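Aminotransferase, class V family protein (Trichomonas vaginalis, PDB 5F8V) probably transfers the amino group of O-phospho-L-serine to 2-oxoglutarate, using pyridoxal 5'-phosphate, in the second step of L-serine biosynthesis from 3-phosphoglycerate. Local coordinates at residues 352-355 against 356-359; 221-224 against 225-229; 180-184 against 185-189. All coordinates share one frame; numbering follows the deposited sequence.

Contact 1: 352-355 against 356-359; sequences ACPM and EAVD
Pro-354 and Met-355 meet Ala-357, Val-358 and Asp-359 in a local contact at the start of a helix. The chain leaves strand 345-348, runs through a loop, and enters helix 355-367 here. Pro-354 holds the N-cap position. Its carbonyl O faces the first turn. Ala-357 N reaches Pro-354 O at 3.0 Å, but the bond is bent to 127° and weak. Val-358 N lies 3.4 Å from Pro-354 O, straighter but long, and this bond is weak too. The first sound helical bond is the next one, from Asp-359 N to Met-355 O at 2.9 Å.

The apolar side chains gather on two sides of this turn. Ala-357 CB sits 4.0 Å from CD of the Pro-354 ring. Cys-353 SG, anti to its own backbone N (chi1 175°), turns to the helix and lies 4.2 Å from both Ala-357 CB and Val-358 CG2. On another side, with CG anti to the backbone N and a bend at chi2 (54°), Met-355 SD comes to 4.3 Å from Val-358 CB. The same sulfur lies 4.0 Å from Asp-359 OD1, where the two side chains pass at a slant. Asp-359 OD1 also forms a long, weak ion pair with Lys-280. Glu-356 leads its carboxylate away from the loop, and its OE1 is hydrogen-bonded to Tyr-7.

Helix 267-286 packs along one side of the turn. Lys-277 touches Met-355 and Val-358 there and gives a hydrogen bond from its NZ to Cys-353 O, while Val-281 also meets Val-358. Phe-9, just after the short strand 7-8, lies against Cys-353 and Ala-357. The new helix thus starts between helix 267-286 and the N-terminal part of the chain.

Contact 2: 221-224 against 225-229; sequences RPVK and PFCPI
Lys-224 and Cys-227 are the ends of a type II beta turn, with Pro-225 and Phe-226 at its two corners. Phe-226 takes a positive phi of 70°, as the third position of such a turn requires. The turn is open at its mouth: Lys-224 O and Cys-227 N stand 3.6 Å apart. A water bridges them. It donates to Lys-224 O at 2.9 Å and accepts from Cys-227 N at 3.3 Å.

Beside the mouth, Val-223 CG2 packs 3.6 Å from Cys-227 CB. This methyl is anti to the Val-223 backbone N, and Cys-227 SG is also near it, at 3.9 Å. Lys-224 and the Pro-225 ring lie side by side and point the same way, and the trans peptide holds Lys-224 CB 3.5 Å from Pro-225 CD. The lysine chain bends at chi2 (-80°), and its NZ makes a weak hydrogen bond to Gly-91 O.

Phe-226 points away from the first segment. Its ring meets Phe-226 of the second subunit with the planes nearly parallel. Cys-227 O accepts a hydrogen bond from Arg-114 of that subunit. This is a type II turn with proline at its second position, its mouth bridged by water, at the dimer interface.

Contact 3: 180-184 against 185-189; sequences SNFLS and RPITQ
Arg-185 reaches back along Ser-184 towards Asn-181. CB stays beside the Ser-184 carbonyl because the residues are joined. With chi1 at 54°, CG stands between the backbone N and the carbonyl carbon, and first meets Ser-184 OG, at 3.8 Å. The chain then runs extended to NE, which is 3.9 Å from Asn-181 ND2. At the tip, NH2 comes to 3.4 Å from Asn-181 ND2, with the amide and guanidinium planes 63° apart. Both nitrogens are donors. They share an acceptor, Asp-155 OD2, which forms a salt bridge with Arg-185 NH2; NH2 also gives a hydrogen bond to Phe-164 O.

The backbone behind this pair is a type II turn from Asn-181 to Ser-184. Asn-181 O takes two bonds from the same face of its plane, from Ser-184 N at 3.1 Å and from Ser-184 OG at 2.7 Å. A water accepts from Leu-183 N and donates to Arg-185 O. Ile-187 CD1 approaches Phe-182 CE2 obliquely, at 4.5 Å.

Phe-182 O accepts a hydrogen bond from Asn-203 ND2, next to Lys-202, which carries the cofactor. This buried type II turn, braced by its serine hydroxyl, belongs to the connection between strands 174-177 and 193-199 of the central mixed sheet.

How the contacts relate
From the N terminus the chain reaches contact 3 first, in the loop between strands 174-177 and 193-199. It comes to contact 2 after strand 209-215, and to contact 1 where helix 355-367 begins. The three lie in series: none nests in or crosses another. Contacts 3 and 2 each bend a loop sharply at a type II turn, while contact 1 starts a helix. Contacts 1 and 2 lie on opposite sides of the chain's centre, with their own centres 44 Å apart. Contact 3 lies nearer the middle. Helix 267-286 touches both contact 3 and contact 1. Contact 2 instead joins helix 78-89 to the second subunit.

Contact 1: 352-355 against 356-359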
ATOM      1  N   ALA A 352       9.051   9.143 -17.802  1.00 15.20           N
ATOM      2  CA  ALA A 352       8.576  10.521 -17.672  1.00 14.94           C
ATOM      3  C   ALA A 352       9.702  11.563 -17.549  1.00 15.19           C
ATOM      4  O   ALA A 352       9.411  12.750 -17.437  1.00 14.55           O
ATOM      5  CB  ALA A 352       7.639  10.633 -16.482  1.00 14.85           C
ATOM      6  N   CYS A 353      10.967  11.131 -17.542  1.00 15.38           N
ATOM      7  CA  CYS A 353      12.091  12.056 -17.427  1.00 15.63           C
ATOM      8  C   CYS A 353      12.213  12.843 -18.734  1.00 15.78           C
ATOM      9  O   CYS A 353      12.518  12.253 -19.766  1.00 15.93           O
ATOM     10  CB  CYS A 353      13.394  11.326 -17.124  1.00 15.82           C
ATOM     11  SG  CYS A 353      14.805  12.458 -17.138  1.00 16.68           S
ATOM     12  N   PRO A 354      11.944  14.164 -18.705  1.00 15.76           N
ATOM     13  CA  PRO A 354      11.916  14.910 -19.973  1.00 15.86           C
ATOM     14  C   PRO A 354      13.283  14.999 -20.639  1.00 15.40           C
ATOM     15  O   PRO A 354      14.296  15.045 -19.949  1.00 14.25           O
ATOM     16  CB  PRO A 354      11.445  16.317 -19.555  1.00 15.83           C
ATOM     17  CG  PRO A 354      10.897  16.160 -18.182  1.00 16.02           C
ATOM     18  CD  PRO A 354      11.703  15.057 -17.564  1.00 15.95           C
ATOM     19  N   MET A 355      13.302  15.039 -21.968  1.00 15.82           N
ATOM     20  CA  MET A 355      14.556  15.195 -22.712  1.00 16.34           C
ATOM     21  C   MET A 355      15.258  16.505 -22.327  1.00 16.26           C
ATOM     22  O   MET A 355      16.481  16.581 -22.304  1.00 15.72           O
ATOM     23  CB  MET A 355      14.304  15.144 -24.227  1.00 16.65           C
ATOM     24  CG  MET A 355      15.526  15.424 -25.096  1.00 16.69           C
ATOM     25  SD  MET A 355      16.950  14.383 -24.710  1.00 17.44           S
ATOM     26  CE  MET A 355      16.487  12.899 -25.605  1.00 17.16           C
ATOM     27  N   GLU A 356      14.466  17.526 -22.027  1.00 16.80           N
ATOM     28  CA  GLU A 356      14.981  18.790 -21.530  1.00 17.55           C
ATOM     29  C   GLU A 356      15.836  18.623 -20.265  1.00 16.31           C
ATOM     30  O   GLU A 356      16.843  19.300 -20.122  1.00 15.77           O
ATOM     31  CB  GLU A 356      13.826  19.735 -21.228  1.00 19.01           C
ATOM     32  CG  GLU A 356      14.244  21.170 -21.025  1.00 20.42           C
ATOM     33  CD  GLU A 356      13.052  22.073 -20.839  1.00 21.51           C
ATOM     34  OE1 GLU A 356      12.513  22.131 -19.717  1.00 23.99           O
ATOM     35  OE2 GLU A 356      12.660  22.719 -21.820  1.00 22.11           O
ATOM     36  N   ALA A 357      15.410  17.747 -19.352  1.00 15.41           N
ATOM     37  CA  ALA A 357      16.157  17.486 -18.115  1.00 14.79           C
ATOM     38  C   ALA A 357      17.527  16.886 -18.406  1.00 14.33           C
ATOM     39  O   ALA A 357      18.535  17.316 -17.830  1.00 13.77           O
ATOM     40  CB  ALA A 357      15.371  16.571 -17.188  1.00 14.78           C
ATOM     41  N   VAL A 358      17.550  15.903 -19.305  1.00 13.87           N
ATOM     42  CA  VAL A 358      18.788  15.276 -19.741  1.00 14.07           C
ATOM     43  C   VAL A 358      19.711  16.311 -20.409  1.00 14.19           C
ATOM     44  O   VAL A 358      20.915  16.316 -20.136  1.00 14.66           O
ATOM     45  CB  VAL A 358      18.532  14.076 -20.689  1.00 13.96           C
ATOM     46  CG1 VAL A 358      19.830  13.578 -21.309  1.00 13.86           C
ATOM     47  CG2 VAL A 358      17.825  12.938 -19.950  1.00 14.18           C
ATOM     48  N   ASP A 359      19.156  17.153 -21.280  1.00 14.12           N
ATOM     49  CA  ASP A 359      19.921  18.265 -21.895  1.00 14.73           C
ATOM     50  C   ASP A 359      20.554  19.206 -20.859  1.00 14.28           C
ATOM     51  O   ASP A 359      21.701  19.592 -21.004  1.00 14.34           O
ATOM     52  CB  ASP A 359      19.047  19.113 -22.827  1.00 15.00           C
ATOM     53  CG  ASP A 359      18.806  18.478 -24.187  1.00 15.31           C
ATOM     54  OD1 ASP A 359      19.465  17.506 -24.569  1.00 16.05           O
ATOM     55  OD2 ASP A 359      17.927  18.985 -24.909  1.00 17.12           O
TER

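Contact 2: 221-224 against 225-229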
ATOM      1  N   ARG A 221       0.599 -24.546  -7.865  1.00 23.33           N
ATOM      2  CA  ARG A 221       1.511 -25.024  -6.819  1.00 22.64           C
ATOM      3  C   ARG A 221       0.936 -24.724  -5.434  1.00 22.29           C
ATOM      4  O   ARG A 221       0.237 -23.723  -5.264  1.00 22.02           O
ATOM      5  CB  ARG A 221       2.890 -24.370  -6.958  1.00 22.16           C
ATOM      6  CG  ARG A 221       3.569 -24.653  -8.290  1.00 21.95           C
ATOM      7  CD  ARG A 221       4.896 -23.942  -8.405  1.00 21.55           C
ATOM      8  NE  ARG A 221       5.577 -24.315  -9.645  1.00 21.30           N
ATOM      9  CZ  ARG A 221       6.869 -24.125  -9.898  1.00 20.82           C
ATOM     10  NH1 ARG A 221       7.674 -23.550  -9.003  1.00 21.06           N
ATOM     11  NH2 ARG A 221       7.365 -24.512 -11.065  1.00 20.63           N
ATOM     12  N   PRO A 222       1.221 -25.590  -4.442  1.00 22.70           N
ATOM     13  CA  PRO A 222       0.680 -25.352  -3.103  1.00 22.60           C
ATOM     14  C   PRO A 222       1.440 -24.232  -2.397  1.00 22.94           C
ATOM     15  O   PRO A 222       2.663 -24.178  -2.489  1.00 22.79           O
ATOM     16  CB  PRO A 222       0.908 -26.688  -2.397  1.00 22.63           C
ATOM     17  CG  PRO A 222       2.123 -27.247  -3.049  1.00 22.88           C
ATOM     18  CD  PRO A 222       2.052 -26.810  -4.488  1.00 22.69           C
ATOM     19  N   VAL A 223       0.709 -23.341  -1.730  1.00 23.37           N
ATOM     20  CA  VAL A 223       1.305 -22.270  -0.908  1.00 23.63           C
ATOM     21  C   VAL A 223       1.945 -22.832   0.367  1.00 23.65           C
ATOM     22  O   VAL A 223       1.438 -23.793   0.952  1.00 24.24           O
ATOM     23  CB  VAL A 223       0.250 -21.190  -0.552  1.00 24.67           C
ATOM     24  CG1 VAL A 223      -0.806 -21.721   0.420  1.00 24.84           C
ATOM     25  CG2 VAL A 223       0.918 -19.939   0.007  1.00 25.09           C
ATOM     26  N   LYS A 224       3.064 -22.241   0.791  1.00 22.51           N
ATOM     27  CA  LYS A 224       3.758 -22.685   2.003  1.00 21.20           C
ATOM     28  C   LYS A 224       2.976 -22.254   3.246  1.00 20.59           C
ATOM     29  O   LYS A 224       2.323 -21.215   3.214  1.00 19.79           O
ATOM     30  CB  LYS A 224       5.179 -22.105   2.079  1.00 20.99           C
ATOM     31  CG  LYS A 224       6.171 -22.711   1.104  1.00 21.24           C
ATOM     32  CD  LYS A 224       6.707 -24.039   1.614  1.00 20.96           C
ATOM     33  CE  LYS A 224       7.652 -24.661   0.613  1.00 20.90           C
ATOM     34  NZ  LYS A 224       7.977 -26.066   0.972  1.00 21.20           N
ATOM     35  N   PRO A 225       3.074 -23.023   4.360  1.00 20.26           N
ATOM     36  CA  PRO A 225       2.395 -22.624   5.604  1.00 20.14           C
ATOM     37  C   PRO A 225       2.789 -21.219   6.103  1.00 19.67           C
ATOM     38  O   PRO A 225       3.891 -20.736   5.819  1.00 18.92           O
ATOM     39  CB  PRO A 225       2.857 -23.686   6.622  1.00 20.21           C
ATOM     40  CG  PRO A 225       3.366 -24.823   5.812  1.00 20.45           C
ATOM     41  CD  PRO A 225       3.931 -24.203   4.571  1.00 20.51           C
ATOM     42  N   PHE A 226       1.881 -20.596   6.844  1.00 19.41           N
ATOM     43  CA  PHE A 226       2.068 -19.270   7.454  1.00 19.64           C
ATOM     44  C   PHE A 226       2.092 -18.111   6.454  1.00 19.22           C
ATOM     45  O   PHE A 226       2.537 -17.019   6.796  1.00 19.74           O
ATOM     46  CB  PHE A 226       3.302 -19.228   8.379  1.00 20.12           C
ATOM     47  CG  PHE A 226       3.409 -20.419   9.289  1.00 21.08           C
ATOM     48  CD1 PHE A 226       2.576 -20.541  10.394  1.00 21.60           C
ATOM     49  CD2 PHE A 226       4.329 -21.429   9.032  1.00 21.44           C
ATOM     50  CE1 PHE A 226       2.663 -21.642  11.231  1.00 22.20           C
ATOM     51  CE2 PHE A 226       4.423 -22.540   9.865  1.00 22.39           C
ATOM     52  CZ  PHE A 226       3.587 -22.646  10.968  1.00 22.26           C
ATOM     53  N   CYS A 227       1.580 -18.321   5.241  1.00 18.43           N
ATOM     54  CA  CYS A 227       1.431 -17.222   4.295  1.00 18.07           C
ATOM     55  C   CYS A 227       0.284 -16.345   4.782  1.00 17.45           C
ATOM     56  O   CYS A 227      -0.799 -16.871   5.030  1.00 17.90           O
ATOM     57  CB  CYS A 227       1.127 -17.740   2.895  1.00 17.95           C
ATOM     58  SG  CYS A 227       1.178 -16.455   1.633  1.00 18.53           S
ATOM     59  N   PRO A 228       0.516 -15.021   4.955  1.00 16.32           N
ATOM     60  CA  PRO A 228      -0.607 -14.134   5.212  1.00 15.98           C
ATOM     61  C   PRO A 228      -1.607 -14.229   4.077  1.00 15.77           C
ATOM     62  O   PRO A 228      -1.199 -14.251   2.919  1.00 14.87           O
ATOM     63  CB  PRO A 228       0.052 -12.758   5.256  1.00 16.09           C
ATOM     64  CG  PRO A 228       1.400 -13.052   5.801  1.00 16.00           C
ATOM     65  CD  PRO A 228       1.785 -14.277   5.025  1.00 16.23           C
ATOM     66  N   ILE A 229      -2.892 -14.329   4.405  1.00 15.90           N
ATOM     67  CA  ILE A 229      -3.901 -14.632   3.388  1.00 16.59           C
ATOM     68  C   ILE A 229      -3.933 -13.627   2.222  1.00 16.14           C
ATOM     69  O   ILE A 229      -4.100 -14.053   1.084  1.00 16.11           O
ATOM     70  CB  ILE A 229      -5.318 -14.825   3.973  1.00 16.86           C
ATOM     71  CG1 ILE A 229      -6.236 -15.493   2.925  1.00 17.40           C
ATOM     72  CG2 ILE A 229      -5.898 -13.503   4.461  1.00 16.63           C
ATOM     73  CD1 ILE A 229      -7.573 -15.951   3.476  1.00 17.69           C
TER
HETATM   74  O   HOH W   1      -0.375 -20.674   4.094  1.00 20.29           O

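Contact 3: 180-184 against 185-189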
ATOM      1  N   SER A 180      12.359  -1.191 -11.468  1.00 12.86           N
ATOM      2  CA  SER A 180      12.939   0.023 -12.048  1.00 12.91           C
ATOM      3  C   SER A 180      12.972   0.085 -13.580  1.00 12.78           C
ATOM      4  O   SER A 180      13.482   1.060 -14.132  1.00 13.12           O
ATOM      5  CB  SER A 180      14.346   0.225 -11.485  1.00 13.02           C
ATOM      6  OG  SER A 180      15.140  -0.925 -11.705  1.00 12.95           O
ATOM      7  N   ASN A 181      12.449  -0.925 -14.280  1.00 12.74           N
ATOM      8  CA  ASN A 181      12.327  -0.829 -15.747  1.00 12.74           C
ATOM      9  C   ASN A 181      10.982  -1.293 -16.342  1.00 12.81           C
ATOM     10  O   ASN A 181      10.869  -1.489 -17.560  1.00 12.32           O
ATOM     11  CB  ASN A 181      13.538  -1.499 -16.437  1.00 12.59           C
ATOM     12  CG  ASN A 181      13.426  -3.017 -16.532  1.00 12.71           C
ATOM     13  OD1 ASN A 181      12.568  -3.638 -15.919  1.00 13.06           O
ATOM     14  ND2 ASN A 181      14.317  -3.618 -17.310  1.00 13.00           N
ATOM     15  N   PHE A 182       9.964  -1.420 -15.492  1.00 13.23           N
ATOM     16  CA  PHE A 182       8.656  -1.915 -15.921  1.00 13.58           C
ATOM     17  C   PHE A 182       8.009  -0.890 -16.818  1.00 13.67           C
ATOM     18  O   PHE A 182       7.930   0.282 -16.447  1.00 14.27           O
ATOM     19  CB  PHE A 182       7.742  -2.167 -14.717  1.00 13.66           C
ATOM     20  CG  PHE A 182       6.513  -2.968 -15.036  1.00 13.61           C
ATOM     21  CD1 PHE A 182       5.241  -2.455 -14.783  1.00 13.67           C
ATOM     22  CD2 PHE A 182       6.624  -4.251 -15.551  1.00 13.53           C
ATOM     23  CE1 PHE A 182       4.103  -3.205 -15.062  1.00 13.85           C
ATOM     24  CE2 PHE A 182       5.495  -5.006 -15.832  1.00 13.62           C
ATOM     25  CZ  PHE A 182       4.234  -4.484 -15.587  1.00 13.75           C
ATOM     26  N   LEU A 183       7.561  -1.338 -17.988  1.00 13.66           N
ATOM     27  CA  LEU A 183       6.935  -0.484 -19.020  1.00 13.65           C
ATOM     28  C   LEU A 183       7.897   0.557 -19.626  1.00 13.30           C
ATOM     29  O   LEU A 183       7.463   1.582 -20.159  1.00 12.95           O
ATOM     30  CB  LEU A 183       5.646   0.175 -18.500  1.00 13.78           C
ATOM     31  CG  LEU A 183       4.628  -0.785 -17.873  1.00 13.95           C
ATOM     32  CD1 LEU A 183       3.623  -0.021 -17.035  1.00 14.11           C
ATOM     33  CD2 LEU A 183       3.922  -1.610 -18.950  1.00 14.19           C
ATOM     34  N   SER A 184       9.199   0.269 -19.561  1.00 13.49           N
ATOM     35  CA  SER A 184      10.213   1.066 -20.243  1.00 13.55           C
ATOM     36  C   SER A 184      10.555   0.447 -21.591  1.00 13.67           C
ATOM     37  O   SER A 184      11.277   1.058 -22.372  1.00 13.63           O
ATOM     38  CB  SER A 184      11.470   1.180 -19.381  1.00 13.64           C
ATOM     39  OG  SER A 184      12.197  -0.035 -19.362  1.00 13.91           O
ATOM     40  N   ARG A 185      10.050  -0.768 -21.845  1.00 13.79           N
ATOM     41  CA  ARG A 185      10.258  -1.474 -23.105  1.00 14.37           C
ATOM     42  C   ARG A 185       9.306  -2.675 -23.240  1.00 14.77           C
ATOM     43  O   ARG A 185       8.706  -3.108 -22.249  1.00 14.48           O
ATOM     44  CB  ARG A 185      11.707  -1.957 -23.211  1.00 14.31           C
ATOM     45  CG  ARG A 185      12.166  -2.788 -22.030  1.00 14.46           C
ATOM     46  CD  ARG A 185      13.594  -3.237 -22.240  1.00 14.68           C
ATOM     47  NE  ARG A 185      14.055  -4.123 -21.178  1.00 14.76           N
ATOM     48  CZ  ARG A 185      15.336  -4.419 -20.936  1.00 15.06           C
ATOM     49  NH1 ARG A 185      16.320  -3.918 -21.688  1.00 14.98           N
ATOM     50  NH2 ARG A 185      15.641  -5.236 -19.936  1.00 14.95           N
ATOM     51  N   PRO A 186       9.178  -3.235 -24.459  1.00 15.56           N
ATOM     52  CA  PRO A 186       8.342  -4.431 -24.604  1.00 16.31           C
ATOM     53  C   PRO A 186       8.918  -5.649 -23.890  1.00 17.02           C
ATOM     54  O   PRO A 186      10.127  -5.715 -23.661  1.00 17.28           O
ATOM     55  CB  PRO A 186       8.325  -4.674 -26.124  1.00 16.43           C
ATOM     56  CG  PRO A 186       8.716  -3.366 -26.729  1.00 16.10           C
ATOM     57  CD  PRO A 186       9.710  -2.799 -25.761  1.00 15.76           C
ATOM     58  N   ILE A 187       8.047  -6.585 -23.537  1.00 17.62           N
ATOM     59  CA  ILE A 187       8.445  -7.861 -22.968  1.00 18.78           C
ATOM     60  C   ILE A 187       8.066  -8.940 -23.980  1.00 19.13           C
ATOM     61  O   ILE A 187       6.930  -8.968 -24.441  1.00 20.10           O
ATOM     62  CB  ILE A 187       7.752  -8.108 -21.608  1.00 18.81           C
ATOM     63  CG1 ILE A 187       8.310  -7.140 -20.550  1.00 19.20           C
ATOM     64  CG2 ILE A 187       7.947  -9.547 -21.154  1.00 19.23           C
ATOM     65  CD1 ILE A 187       7.525  -7.112 -19.250  1.00 18.93           C
ATOM     66  N   THR A 188       9.026  -9.798 -24.324  1.00 19.64           N
ATOM     67  CA  THR A 188       8.802 -10.986 -25.156  1.00 19.66           C
ATOM     68  C   THR A 188       9.227 -12.239 -24.381  1.00 19.71           C
ATOM     69  O   THR A 188       9.656 -12.158 -23.217  1.00 19.53           O
ATOM     70  CB  THR A 188       9.606 -10.907 -26.474  1.00 19.68           C
ATOM     71  OG1 THR A 188      11.007 -10.804 -26.177  1.00 20.02           O
ATOM     72  CG2 THR A 188       9.170  -9.705 -27.301  1.00 19.77           C
ATOM     73  N   GLN A 189       9.083 -13.396 -25.026  1.00 19.52           N
ATOM     74  CA  GLN A 189       9.482 -14.679 -24.457  1.00 19.45           C
ATOM     75  C   GLN A 189       8.731 -14.980 -23.157  1.00 18.13           C
ATOM     76  O   GLN A 189       9.324 -15.378 -22.151  1.00 18.30           O
ATOM     77  CB  GLN A 189      11.004 -14.747 -24.252  1.00 20.55           C
ATOM     78  CG  GLN A 189      11.836 -14.489 -25.503  1.00 21.00           C
ATOM     79  CD  GLN A 189      13.322 -14.669 -25.227  1.00 21.91           C
ATOM     80  OE1 GLN A 189      13.877 -14.034 -24.331  1.00 21.32           O
ATOM     81  NE2 GLN A 189      13.970 -15.554 -25.980  1.00 22.88           N
TER
HETATM   82  O   HOH W   2       8.599  -3.410 -19.473  1.00 16.91           O